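Local coordinates for protein PrimPol AEP domain (PP-N190) (Cyanophage S-2L, PDB 6ZP9) that probably synthesises primers and extends DNA, as the archaeo-eukaryotic primase (AEP) domain of a phage that incorporates 2-aminoadenine instead of adenine, at residues Q18-L23 against K28-T33; W127-P132 against G189-V194; Q115-T118 against S122-H125; Y35-P40 against Q59-Q64; L141-I146 against T154-S159. All blocks are in the same frame, centred on the assembly; numbering follows the deposited sequence. Where two conformers were deposited one is given.

Contact 1: Q18-L23 against K28-T33; sequences QILLHL and KDIATT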
# COMPACT_ATOMS: atom_id res chain seq x y z
N GLN A 18 8.07 -0.17 -12.01
CA GLN A 18 6.91 0.07 -11.17
C GLN A 18 7.24 -0.14 -9.69
O GLN A 18 6.77 0.61 -8.83
CB GLN A 18 5.77 -0.83 -11.62
CG GLN A 18 5.06 -0.27 -12.85
CD GLN A 18 4.13 0.87 -12.51
OE1 GLN A 18 3.18 0.70 -11.73
NE2 GLN A 18 4.38 2.05 -13.08
N ILE A 19 8.06 -1.15 -9.38
CA ILE A 19 8.48 -1.35 -7.99
C ILE A 19 9.20 -0.11 -7.47
O ILE A 19 8.88 0.41 -6.39
CB ILE A 19 9.37 -2.60 -7.87
CG1 ILE A 19 8.54 -3.86 -8.08
CG2 ILE A 19 10.06 -2.62 -6.50
CD1 ILE A 19 9.33 -5.15 -7.85
N LEU A 20 10.19 0.39 -8.22
CA LEU A 20 10.94 1.55 -7.75
C LEU A 20 10.05 2.78 -7.68
O LEU A 20 10.21 3.62 -6.77
CB LEU A 20 12.14 1.80 -8.65
CG LEU A 20 13.22 0.72 -8.48
CD1 LEU A 20 14.34 0.94 -9.47
CD2 LEU A 20 13.76 0.68 -7.05
N LEU A 21 9.08 2.91 -8.60
CA LEU A 21 8.15 4.03 -8.55
C LEU A 21 7.28 3.98 -7.30
O LEU A 21 7.04 5.00 -6.65
CB LEU A 21 7.28 4.06 -9.81
CG LEU A 21 6.21 5.16 -9.82
CD1 LEU A 21 6.81 6.55 -9.86
CD2 LEU A 21 5.25 4.95 -10.99
N HIS A 22 6.79 2.78 -6.94
CA HIS A 22 6.03 2.62 -5.70
C HIS A 22 6.84 3.10 -4.50
O HIS A 22 6.35 3.87 -3.67
CB HIS A 22 5.64 1.15 -5.54
CG HIS A 22 4.47 0.92 -4.63
ND1 HIS A 22 3.78 -0.28 -4.59
CD2 HIS A 22 3.87 1.73 -3.72
CE1 HIS A 22 2.81 -0.20 -3.70
NE2 HIS A 22 2.84 1.01 -3.16
N LEU A 23 8.10 2.65 -4.40
CA LEU A 23 8.97 3.07 -3.30
C LEU A 23 9.23 4.57 -3.35
O LEU A 23 9.24 5.24 -2.31
CB LEU A 23 10.30 2.31 -3.36
CG LEU A 23 10.42 1.01 -2.55
CD1 LEU A 23 9.26 0.11 -2.82
CD2 LEU A 23 11.71 0.30 -2.90
N LYS A 28 10.32 6.09 0.29
CA LYS A 28 10.99 5.01 1.00
C LYS A 28 12.38 4.74 0.43
O LYS A 28 12.76 5.22 -0.64
CB LYS A 28 10.14 3.74 0.96
CG LYS A 28 8.96 3.78 1.89
CD LYS A 28 8.08 2.54 1.70
CE LYS A 28 8.72 1.32 2.33
NZ LYS A 28 8.73 1.38 3.83
N ASP A 29 13.14 3.96 1.18
CA ASP A 29 14.52 3.61 0.87
C ASP A 29 14.54 2.11 0.59
O ASP A 29 14.16 1.32 1.45
CB ASP A 29 15.42 3.97 2.06
CG ASP A 29 16.90 3.67 1.82
OD1 ASP A 29 17.25 2.98 0.85
OD2 ASP A 29 17.72 4.15 2.64
N ILE A 30 14.97 1.73 -0.62
CA ILE A 30 14.91 0.31 -0.95
C ILE A 30 15.73 -0.52 0.04
O ILE A 30 15.35 -1.64 0.38
CB ILE A 30 15.37 0.05 -2.40
CG1 ILE A 30 15.07 -1.41 -2.75
CG2 ILE A 30 16.87 0.35 -2.58
CD1 ILE A 30 15.14 -1.74 -4.21
N ALA A 31 16.83 0.04 0.57
CA ALA A 31 17.68 -0.69 1.50
C ALA A 31 16.97 -1.08 2.79
O ALA A 31 17.42 -2.02 3.47
CB ALA A 31 18.92 0.14 1.84
N THR A 32 15.91 -0.38 3.17
CA THR A 32 15.21 -0.68 4.42
C THR A 32 13.77 -1.13 4.17
O THR A 32 13.00 -1.26 5.13
CB THR A 32 15.22 0.53 5.35
OG1 THR A 32 14.63 1.65 4.69
CG2 THR A 32 16.65 0.91 5.74
N THR A 33 13.39 -1.38 2.92
CA THR A 33 12.02 -1.76 2.60
C THR A 33 11.82 -3.25 2.83
O THR A 33 12.65 -4.08 2.44
CB THR A 33 11.69 -1.37 1.16
OG1 THR A 33 11.69 0.06 1.04
CG2 THR A 33 10.32 -1.90 0.74

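Contact 2: W127-P132 against G189-V194; sequences WVFHSP and GQMLQV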
# COMPACT_ATOMS: atom_id res chain seq x y z
N TRP A 127 -2.21 8.76 0.30
CA TRP A 127 -1.96 10.18 0.55
C TRP A 127 -0.60 10.28 1.23
O TRP A 127 -0.44 9.83 2.38
CB TRP A 127 -3.07 10.80 1.40
CG TRP A 127 -4.43 10.88 0.74
CD1 TRP A 127 -5.01 11.98 0.15
CD2 TRP A 127 -5.40 9.83 0.64
NE1 TRP A 127 -6.26 11.66 -0.32
CE2 TRP A 127 -6.53 10.36 -0.03
CE3 TRP A 127 -5.42 8.49 1.05
CZ2 TRP A 127 -7.67 9.59 -0.31
CZ3 TRP A 127 -6.56 7.72 0.77
CH2 TRP A 127 -7.66 8.28 0.10
N VAL A 128 0.38 10.86 0.54
CA VAL A 128 1.77 10.87 1.00
C VAL A 128 2.06 12.20 1.68
O VAL A 128 1.68 13.27 1.17
CB VAL A 128 2.73 10.64 -0.17
CG1 VAL A 128 4.17 10.63 0.32
CG2 VAL A 128 2.39 9.32 -0.87
N PHE A 129 2.74 12.15 2.82
CA PHE A 129 3.08 13.35 3.57
C PHE A 129 4.48 13.85 3.20
O PHE A 129 5.31 13.11 2.67
CB PHE A 129 3.00 13.08 5.08
CG PHE A 129 1.64 12.66 5.53
CD1 PHE A 129 0.61 13.58 5.62
CD2 PHE A 129 1.40 11.33 5.86
CE1 PHE A 129 -0.65 13.18 6.04
CE2 PHE A 129 0.14 10.93 6.28
CZ PHE A 129 -0.88 11.86 6.37
N HIS A 130 4.73 15.13 3.50
CA HIS A 130 6.03 15.72 3.20
C HIS A 130 7.13 15.19 4.12
O HIS A 130 8.31 15.22 3.74
CB HIS A 130 5.94 17.26 3.26
CG HIS A 130 5.50 17.81 4.58
ND1 HIS A 130 6.26 17.70 5.73
CD2 HIS A 130 4.39 18.50 4.93
CE1 HIS A 130 5.62 18.29 6.73
NE2 HIS A 130 4.49 18.79 6.27
N SER A 131 6.78 14.69 5.30
CA SER A 131 7.73 14.17 6.27
C SER A 131 7.17 12.90 6.89
O SER A 131 5.95 12.69 6.89
CB SER A 131 8.04 15.20 7.37
OG SER A 131 8.39 16.46 6.81
N PRO A 132 8.03 12.03 7.43
CA PRO A 132 7.53 10.83 8.11
C PRO A 132 6.68 11.21 9.31
O PRO A 132 6.96 12.19 9.99
CB PRO A 132 8.80 10.09 8.53
CG PRO A 132 9.89 10.65 7.66
CD PRO A 132 9.50 12.09 7.48
N GLY A 189 -0.89 17.75 9.92
CA GLY A 189 -1.76 18.60 10.71
C GLY A 189 -2.96 19.09 9.92
O GLY A 189 -4.08 19.10 10.42
N GLN A 190 -2.73 19.49 8.67
CA GLN A 190 -3.85 19.85 7.80
C GLN A 190 -4.77 18.66 7.59
O GLN A 190 -5.99 18.81 7.57
CB GLN A 190 -3.33 20.39 6.47
CG GLN A 190 -2.48 21.64 6.60
CD GLN A 190 -2.23 22.33 5.27
OE1 GLN A 190 -1.58 21.78 4.39
NE2 GLN A 190 -2.76 23.54 5.13
N MET A 191 -4.19 17.47 7.43
CA MET A 191 -5.00 16.28 7.21
C MET A 191 -5.86 15.97 8.43
O MET A 191 -7.00 15.52 8.30
CB MET A 191 -4.09 15.09 6.86
CG MET A 191 -4.83 13.84 6.45
SD MET A 191 -5.68 14.05 4.87
CE MET A 191 -4.31 13.72 3.75
N LEU A 192 -5.33 16.22 9.63
CA LEU A 192 -6.10 15.99 10.84
C LEU A 192 -7.34 16.88 10.90
O LEU A 192 -8.36 16.48 11.46
CB LEU A 192 -5.22 16.21 12.07
CG LEU A 192 -5.73 15.67 13.40
CD1 LEU A 192 -6.06 14.18 13.30
CD2 LEU A 192 -4.69 15.92 14.48
N GLN A 193 -7.29 18.07 10.30
CA GLN A 193 -8.44 18.97 10.31
C GLN A 193 -9.52 18.53 9.33
O GLN A 193 -10.71 18.68 9.62
CB GLN A 193 -8.00 20.38 9.98
CG GLN A 193 -7.01 20.96 10.96
CD GLN A 193 -6.91 22.45 10.80
OE1 GLN A 193 -7.68 23.19 11.42
NE2 GLN A 193 -6.00 22.89 9.95
N VAL A 194 -9.14 18.01 8.16
CA VAL A 194 -10.12 17.62 7.16
C VAL A 194 -10.73 16.25 7.45
O VAL A 194 -11.85 15.97 7.00
CB VAL A 194 -9.50 17.67 5.75
CG1 VAL A 194 -8.68 18.92 5.60
CG2 VAL A 194 -8.65 16.44 5.49

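Contact 3: Q115-T118 against S122-H125; sequences QLRT and SIHH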
# COMPACT_ATOMS: atom_id res chain seq x y z
N GLN A 115 -2.70 6.40 -6.92
CA GLN A 115 -3.59 5.26 -6.79
C GLN A 115 -2.90 4.04 -7.39
O GLN A 115 -1.91 4.16 -8.11
CB GLN A 115 -4.95 5.53 -7.45
CG GLN A 115 -5.66 6.73 -6.83
CD GLN A 115 -6.99 7.03 -7.47
OE1 GLN A 115 -7.04 7.49 -8.62
NE2 GLN A 115 -8.08 6.82 -6.73
N LEU A 116 -3.43 2.87 -7.06
CA LEU A 116 -2.82 1.63 -7.50
C LEU A 116 -3.90 0.65 -7.93
O LEU A 116 -4.85 0.40 -7.18
CB LEU A 116 -1.95 1.02 -6.40
CG LEU A 116 -1.10 -0.17 -6.87
CD1 LEU A 116 0.31 -0.05 -6.33
CD2 LEU A 116 -1.74 -1.47 -6.41
N ARG A 117 -3.74 0.12 -9.13
CA ARG A 117 -4.61 -0.94 -9.62
C ARG A 117 -3.95 -2.27 -9.27
O ARG A 117 -2.83 -2.52 -9.68
CB ARG A 117 -4.80 -0.79 -11.16
CG ARG A 117 -6.02 -1.47 -11.76
CD ARG A 117 -6.84 -0.49 -12.62
NE ARG A 117 -5.98 0.39 -13.40
CZ ARG A 117 -6.30 1.63 -13.79
NH1 ARG A 117 -5.44 2.35 -14.50
NH2 ARG A 117 -7.48 2.16 -13.47
N THR A 118 -4.62 -3.11 -8.51
CA THR A 118 -3.99 -4.32 -8.01
C THR A 118 -4.11 -5.50 -8.96
O THR A 118 -3.30 -6.43 -8.86
CB THR A 118 -4.60 -4.75 -6.68
OG1 THR A 118 -5.97 -5.11 -6.89
CG2 THR A 118 -4.51 -3.63 -5.65
N SER A 122 -10.06 -4.33 -5.67
CA SER A 122 -9.99 -3.04 -5.01
C SER A 122 -8.92 -2.15 -5.63
O SER A 122 -7.86 -2.63 -6.04
CB SER A 122 -9.62 -3.21 -3.51
OG SER A 122 -10.63 -3.92 -2.82
N ILE A 123 -9.23 -0.87 -5.72
CA ILE A 123 -8.26 0.18 -5.96
C ILE A 123 -7.63 0.55 -4.62
O ILE A 123 -8.31 0.58 -3.58
CB ILE A 123 -8.94 1.40 -6.61
CG1 ILE A 123 -9.61 1.02 -7.93
CG2 ILE A 123 -7.96 2.60 -6.74
CD1 ILE A 123 -8.67 0.53 -9.03
N HIS A 124 -6.33 0.83 -4.63
CA HIS A 124 -5.63 1.32 -3.44
C HIS A 124 -5.37 2.82 -3.59
O HIS A 124 -4.91 3.28 -4.64
CB HIS A 124 -4.32 0.57 -3.24
CG HIS A 124 -4.51 -0.86 -2.81
ND1 HIS A 124 -3.47 -1.69 -2.48
CD2 HIS A 124 -5.64 -1.59 -2.66
CE1 HIS A 124 -3.94 -2.88 -2.14
NE2 HIS A 124 -5.26 -2.84 -2.24
N HIS A 125 -5.68 3.58 -2.54
CA HIS A 125 -5.52 5.03 -2.52
C HIS A 125 -4.46 5.41 -1.50
O HIS A 125 -4.49 4.92 -0.37
CB HIS A 125 -6.84 5.72 -2.16
CG HIS A 125 -8.02 5.15 -2.88
ND1 HIS A 125 -8.50 5.68 -4.06
CD2 HIS A 125 -8.83 4.11 -2.58
CE1 HIS A 125 -9.54 4.97 -4.47
NE2 HIS A 125 -9.76 4.01 -3.58
O HOH W 1 -7.48 -5.75 -4.65

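Contact 4: Y35-P40 against Q59-Q64; sequences YRAIWP and QDAVTQ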
# COMPACT_ATOMS: atom_id res chain seq x y z
N TYR A 35 9.74 -6.72 2.28
CA TYR A 35 8.93 -7.46 1.33
C TYR A 35 8.20 -8.58 2.04
O TYR A 35 8.75 -9.23 2.94
CB TYR A 35 9.83 -8.03 0.23
CG TYR A 35 9.16 -8.83 -0.86
CD1 TYR A 35 8.22 -8.26 -1.70
CD2 TYR A 35 9.52 -10.17 -1.08
CE1 TYR A 35 7.62 -8.99 -2.72
CE2 TYR A 35 8.93 -10.91 -2.10
CZ TYR A 35 7.98 -10.32 -2.92
OH TYR A 35 7.39 -11.04 -3.94
N ARG A 36 6.94 -8.80 1.67
CA ARG A 36 6.18 -9.95 2.16
C ARG A 36 5.60 -10.66 0.95
O ARG A 36 4.88 -10.06 0.15
CB ARG A 36 5.07 -9.54 3.14
CG ARG A 36 4.50 -10.74 3.92
CD ARG A 36 3.64 -10.34 5.11
NE ARG A 36 2.59 -11.33 5.38
CZ ARG A 36 2.60 -12.21 6.38
NH1 ARG A 36 1.59 -13.07 6.51
NH2 ARG A 36 3.60 -12.23 7.26
N ALA A 37 5.93 -11.94 0.80
CA ALA A 37 5.34 -12.77 -0.25
C ALA A 37 4.29 -13.66 0.41
O ALA A 37 4.60 -14.38 1.36
CB ALA A 37 6.43 -13.60 -0.94
N ILE A 38 3.06 -13.58 -0.08
CA ILE A 38 1.94 -14.31 0.51
C ILE A 38 1.37 -15.27 -0.53
O ILE A 38 1.13 -14.87 -1.67
CB ILE A 38 0.84 -13.35 1.02
CG1 ILE A 38 1.44 -12.29 1.94
CG2 ILE A 38 -0.26 -14.15 1.73
CD1 ILE A 38 0.42 -11.35 2.52
N TRP A 39 1.16 -16.52 -0.12
CA TRP A 39 0.65 -17.52 -1.04
C TRP A 39 -0.83 -17.26 -1.34
O TRP A 39 -1.61 -16.97 -0.42
CB TRP A 39 0.83 -18.92 -0.44
CG TRP A 39 0.59 -20.01 -1.42
CD1 TRP A 39 -0.45 -20.90 -1.42
CD2 TRP A 39 1.39 -20.33 -2.56
NE1 TRP A 39 -0.34 -21.76 -2.49
CE2 TRP A 39 0.78 -21.43 -3.20
CE3 TRP A 39 2.57 -19.80 -3.09
CZ2 TRP A 39 1.31 -22.00 -4.36
CZ3 TRP A 39 3.10 -20.37 -4.24
CH2 TRP A 39 2.47 -21.47 -4.86
N PRO A 40 -1.25 -17.35 -2.60
CA PRO A 40 -2.62 -16.93 -2.94
C PRO A 40 -3.71 -17.82 -2.39
O PRO A 40 -4.85 -17.34 -2.26
CB PRO A 40 -2.62 -16.96 -4.48
CG PRO A 40 -1.21 -16.89 -4.87
CD PRO A 40 -0.44 -17.61 -3.80
N GLN A 59 11.98 -11.91 -7.86
CA GLN A 59 12.01 -12.84 -8.99
C GLN A 59 11.64 -14.25 -8.56
O GLN A 59 10.83 -14.92 -9.20
CB GLN A 59 13.40 -12.82 -9.64
CG GLN A 59 13.55 -13.79 -10.80
CD GLN A 59 12.78 -13.34 -12.03
OE1 GLN A 59 12.43 -12.16 -12.16
NE2 GLN A 59 12.52 -14.27 -12.92
N ASP A 60 12.22 -14.71 -7.44
CA ASP A 60 11.99 -16.06 -6.94
C ASP A 60 10.56 -16.23 -6.43
O ASP A 60 9.91 -17.25 -6.70
CB ASP A 60 12.99 -16.37 -5.83
CG ASP A 60 13.05 -17.85 -5.49
OD1 ASP A 60 12.68 -18.67 -6.36
OD2 ASP A 60 13.47 -18.20 -4.37
N ALA A 61 10.05 -15.25 -5.67
CA ALA A 61 8.70 -15.37 -5.14
C ALA A 61 7.65 -15.36 -6.25
O ALA A 61 6.69 -16.14 -6.22
CB ALA A 61 8.43 -14.24 -4.14
N VAL A 62 7.80 -14.47 -7.24
CA VAL A 62 6.80 -14.37 -8.30
C VAL A 62 6.77 -15.63 -9.14
O VAL A 62 5.69 -16.18 -9.42
CB VAL A 62 7.05 -13.12 -9.17
CG1 VAL A 62 6.17 -13.16 -10.41
CG2 VAL A 62 6.81 -11.84 -8.36
N THR A 63 7.93 -16.12 -9.57
CA THR A 63 7.93 -17.34 -10.38
C THR A 63 7.44 -18.55 -9.59
O THR A 63 6.85 -19.47 -10.17
CB THR A 63 9.31 -17.63 -10.95
OG1 THR A 63 10.24 -17.84 -9.88
CG2 THR A 63 9.80 -16.47 -11.80
N GLN A 64 7.67 -18.59 -8.25
CA GLN A 64 7.13 -19.68 -7.44
C GLN A 64 5.62 -19.60 -7.29
O GLN A 64 4.98 -20.63 -7.04
CB GLN A 64 7.80 -19.72 -6.09
CG GLN A 64 9.07 -20.54 -6.06
CD GLN A 64 9.62 -20.68 -4.66
OE1 GLN A 64 8.92 -21.12 -3.73
NE2 GLN A 64 10.88 -20.29 -4.48

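Contact 5: L141-I146 against T154-S159; sequences LQARLI and TNRNPS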
# COMPACT_ATOMS: atom_id res chain seq x y z
N LEU A 141 -4.73 9.34 12.22
CA LEU A 141 -5.08 9.75 10.86
C LEU A 141 -5.64 8.58 10.06
O LEU A 141 -6.63 8.74 9.33
CB LEU A 141 -3.86 10.32 10.15
CG LEU A 141 -3.37 11.70 10.58
CD1 LEU A 141 -1.99 12.00 10.00
CD2 LEU A 141 -4.36 12.78 10.18
N GLN A 142 -5.01 7.41 10.17
CA GLN A 142 -5.44 6.26 9.39
C GLN A 142 -6.82 5.80 9.83
O GLN A 142 -7.66 5.44 8.99
CB GLN A 142 -4.41 5.13 9.51
CG GLN A 142 -4.71 3.86 8.71
CD GLN A 142 -4.17 3.93 7.28
OE1 GLN A 142 -3.98 5.00 6.72
NE2 GLN A 142 -3.91 2.76 6.70
N ALA A 143 -7.08 5.82 11.13
CA ALA A 143 -8.40 5.44 11.64
C ALA A 143 -9.47 6.41 11.16
O ALA A 143 -10.57 5.99 10.77
CB ALA A 143 -8.37 5.36 13.16
N ARG A 144 -9.17 7.70 11.18
CA ARG A 144 -10.13 8.69 10.70
C ARG A 144 -10.39 8.54 9.21
O ARG A 144 -11.53 8.71 8.75
CB ARG A 144 -9.65 10.09 11.02
CG ARG A 144 -9.60 10.38 12.50
CD ARG A 144 -9.38 11.85 12.73
NE ARG A 144 -9.15 12.17 14.14
CZ ARG A 144 -9.23 13.40 14.64
NH1 ARG A 144 -9.55 14.42 13.84
NH2 ARG A 144 -9.00 13.61 15.94
N LEU A 145 -9.34 8.23 8.44
CA LEU A 145 -9.51 8.01 7.01
C LEU A 145 -10.44 6.83 6.75
O LEU A 145 -11.36 6.91 5.93
CB LEU A 145 -8.15 7.79 6.36
CG LEU A 145 -8.17 7.32 4.89
CD1 LEU A 145 -8.64 8.45 3.98
CD2 LEU A 145 -6.80 6.79 4.46
N ILE A 146 -10.22 5.73 7.47
CA ILE A 146 -11.07 4.55 7.32
C ILE A 146 -12.52 4.88 7.63
O ILE A 146 -13.43 4.47 6.90
CB ILE A 146 -10.55 3.40 8.21
CG1 ILE A 146 -9.20 2.89 7.68
CG2 ILE A 146 -11.60 2.28 8.30
CD1 ILE A 146 -8.44 2.01 8.66
N THR A 154 -9.61 -3.44 8.16
CA THR A 154 -8.48 -4.30 8.47
C THR A 154 -7.15 -3.54 8.40
O THR A 154 -6.24 -3.79 9.19
CB THR A 154 -8.45 -5.48 7.50
OG1 THR A 154 -9.53 -6.37 7.80
CG2 THR A 154 -7.13 -6.24 7.59
N ASN A 155 -7.03 -2.61 7.45
CA ASN A 155 -5.74 -1.97 7.14
C ASN A 155 -5.47 -0.78 8.06
O ASN A 155 -5.35 0.36 7.63
CB ASN A 155 -5.73 -1.52 5.67
CG ASN A 155 -6.07 -2.64 4.71
OD1 ASN A 155 -5.61 -3.78 4.86
ND2 ASN A 155 -6.87 -2.32 3.70
N ARG A 156 -5.37 -1.05 9.33
CA ARG A 156 -5.21 0.01 10.27
C ARG A 156 -3.94 0.04 11.12
O ARG A 156 -3.76 0.97 11.83
CB ARG A 156 -6.42 -0.01 11.22
CG ARG A 156 -6.47 -1.20 12.12
CD ARG A 156 -7.79 -1.28 12.89
NE ARG A 156 -8.26 0.05 13.27
CZ ARG A 156 -9.29 0.75 12.78
NH1 ARG A 156 -9.55 1.94 13.30
NH2 ARG A 156 -10.05 0.29 11.82
N ASN A 157 -3.12 -0.99 11.06
CA ASN A 157 -1.96 -1.12 11.93
C ASN A 157 -0.69 -0.63 11.24
O ASN A 157 -0.59 -0.67 10.01
CB ASN A 157 -1.77 -2.58 12.35
CG ASN A 157 -1.63 -3.49 11.17
OD1 ASN A 157 -2.49 -3.52 10.29
ND2 ASN A 157 -0.53 -4.25 11.12
N PRO A 158 0.30 -0.15 11.99
CA PRO A 158 1.44 0.52 11.34
C PRO A 158 2.32 -0.41 10.50
O PRO A 158 3.00 0.09 9.60
CB PRO A 158 2.23 1.13 12.51
CG PRO A 158 1.72 0.44 13.73
CD PRO A 158 0.31 0.02 13.46
N SER A 159 2.32 -1.72 10.73
CA SER A 159 3.09 -2.62 9.87
C SER A 159 2.25 -3.23 8.76
O SER A 159 2.66 -4.24 8.17
CB SER A 159 3.76 -3.72 10.70
OG SER A 159 2.80 -4.56 11.31
O HOH W 2 -11.83 3.82 12.10

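Contact 1: Q18-L23 against K28-T33
Leu23, in the second half of helix 16-25, packs against the side chain of Ile30 and the hydroxyl of Thr33 in the loop that carries the chain from this helix to strand 34-38, and one backbone hydrogen bond fastens the turn between them. Lys28 N donates to Leu23 O over 2.9 Å with an N-H...O angle of 167°, so a donor five residues further on meets a carbonyl near the helix end. Beyond this bond the leucine does most of the touching. Its CD2 lies 3.7 Å from Ile30 CB, the two side chains crossing at a slant, while its CG faces Thr33 OG1 tip to tip at 3.9 Å. A chi1 of -93°, well off a staggered value, swings this isobutyl group into the angle between the two loop residues. One helical turn earlier, Leu20 CD2 reaches Ile30 CD1 at 4.0 Å, a lighter contact at the surface. The loop itself is folded as an Asx turn running into a short 3-10 segment, 30-32. Asp29 OD1 accepts from Ala31 N at 3.0 Å, the amide lying above the carboxylate plane, and Asp29 O is gripped from opposite faces by Thr32 N and by the Thr33 hydroxyl, the latter at 2.8 Å from OG1 to Asp29 O. With chi1 at -66°, Thr33 OG1 stands beside its own backbone N and serves both that carbonyl and the leucine. Leu23 also touches Leu53 and, on strand 67-71, Ile70. The bent chain of Lys28 carries NZ off to a salt bridge with Asp74 and a hydrogen bond to Val72 O.

Contact 2: W127-P132 against G189-V194
Met191 is the residue of helix 188-194 that meets strand 123-129, and its atoms divide the work. CB lies 4.0 Å from Phe129 CE1, arriving at the edge of the phenyl ring close to its plane. From there CG runs anti to the backbone N (chi1 -173°), which sends the chain down from the helix toward the strand. Bends at chi2 and chi3, 68° and 83°, then fold it over, so that SD stands back from both aromatic rings while the terminal methyl turns in to Trp127. CE is 3.9 Å from Trp127 CB and 4.1 Å from Trp127 CD1, reaching the indole obliquely where the side chain leaves the strand. The contact is therefore made by carbon atoms rather than by sulfur. In the fold, the C-terminal helix here lies over one face of the antiparallel sheet formed by strands 85-90, 123-129, 114-117 and 177-179, with helix 135-149 covering the same side chains from beside it: Leu141 touches Phe129 and Leu145 touches Trp127. Ile88 of the neighbouring strand reaches Met191 as well as both aromatic residues. The indole is fixed by a hydrogen bond from Trp127 NE1 to Pro110 O and by an edge-to-face stack with Tyr186. Where the strand turns its corner, His130 ND1 is hydrogen-bonded at 2.7 Å to Ser131 OG, which lies in the imidazole plane, and His130 NE2 pairs with Asp187.

Contact 3: Q115-T118 against S122-H125
Leu116 and His124 form an antiparallel hydrogen-bonded pair at the heart of a beta hairpin, with Leu116 N to His124 O at 2.9 Å and the nearly straight return bond, His124 N to Leu116 O, at 3.0 Å and 177°. On the face of the sheet that holds Gln115, Ile123 and His125, the extended glutamine chain reaches across the strands. Its NE2 donates to His125 ND1 over 2.9 Å at 160°; the acceptor lies in the amide plane of the glutamine, whereas NE2 is somewhat tilted out of the imidazole plane. The same NE2 also donates to Val101 O, and OE1 accepts from Asn180, so the buried amide is held at both ends. On the other side, Leu116 CB meets His124 CB at 4.0 Å. Thr118 CG2 sits over the centre of the His124 ring, 3.6 Å from its centroid, a CH-pi contact. With chi1 at 65°, Thr118 points OG1 away from that ring, to Gly120 N and to a water at 2.8 Å that accepts from Ser122 N at 3.1 Å. The Ser122-Ile123-His124 sequence matches the SxH motif of AEP primases. The methyl covers one face of the imidazole, whose NE2 makes a weak bond to Glu91; with the paired backbone, this should restrict the ring's rotation. In AEP primases the histidine of this motif is associated with nucleotide binding, which would be consistent with an imidazole held in this way.

Contact 4: Y35-P40 against Q59-Q64
Ala61 brings helix 55-64 down onto Ala37 and Tyr35 of strand 34-38, a helix-on-sheet contact in a beta-beta-alpha-beta unit: the strand pairs with strand 49-52, the chain passes through the helix, and strand 67-71 returns to the strand's other side. Small residues allow a close approach, Ala37 CB standing 3.8 Å from Ala61 CB. The same methyl lies in the plane of the Tyr35 ring, at its edge, 3.9 Å from CE2 and 3.4 Å from OH. Because Tyr35 CG is anti to the backbone N (chi1 180°), the ring projects straight from the strand toward the helix and the alanine meets its far end. The hydroxyl satisfies its polarity with Ser68 OG of strand 67-71. Trp49 of strand 49-52 also touches Ala61. At the end of the helix the contact changes character, since Trp39 offers the rim of its six-membered ring to a carbonyl. This indole is tied through NE1 to Asp44, is met edge-to-face by Phe66 and carries Pro40 CD over one face. Both CZ3 and CH2 of Trp39 lie 3.4 Å from Gln64 O, which sits in the indole plane and so faces their C-H edge.

Contact 5: L141-I146 against T154-S159
Gln142 and Ile146, one helical turn apart on helix 135-149, make the close-packed part of this contact with Asn155 and Arg156. Gln142 NE2 donates to Asn155 O at 2.9 Å and 148°, tilted moderately from the carbonyl plane, and OE1 of the same amide accepts from Phe89 N, so its nitrogen and oxygen bridge loop 154-159 and strand 85-90. CG is anti to the backbone N, and a bend at chi2 (87°) turns the amide to the loop. Ile146 CD1 fits in beside this bond, 3.7 Å from Asn155 O and 3.8 Å from Arg156 CB, and lies over one face of the arginine's guanidinium group. Toward solvent the contact is looser, resting on the exposed arginine and a water. Arg156 NH1 lies 3.6 Å from Ala143 CB, and the water, in the guanidinium plane, links helix and loop by donating to Ala143 O at 2.8 Å and accepting from Arg156 NH1 at 3.2 Å. Arg156 NH2 turns back to Thr153 O. Asn155 ND2 bonds Glu91, just past strand 85-90. In the connection from helix 135-149 to strand 161-163, Asn155 is the centre of an inverse gamma turn, which directs the chain so that its carbonyl faces the helix.

Contacts 2 and 5 form one continuous layer, with centres 14 Å apart: Leu192 N lies 3.6 Å from Leu141 CD2, and contact 5 is nested in the chain loop that contact 2 closes. Contact 3 uses the same strand, 123-129, nearer the centre of the chain. It touches contact 1 where His22 CE1 lies 3.6 Å from Leu116 CD1, bringing helix 16-25 against the hairpin. Contact 4 follows contact 1 along the chain, on the other sheet, about 32 Å from contact 2 between centres. Glu91 is hydrogen-bonded to Asn155 of contact 5 and weakly to His124 of contact 3, consistent with a shared polar region near the SxH motif. The bound calcium ion is about 9 Å from the Phe129 side chain.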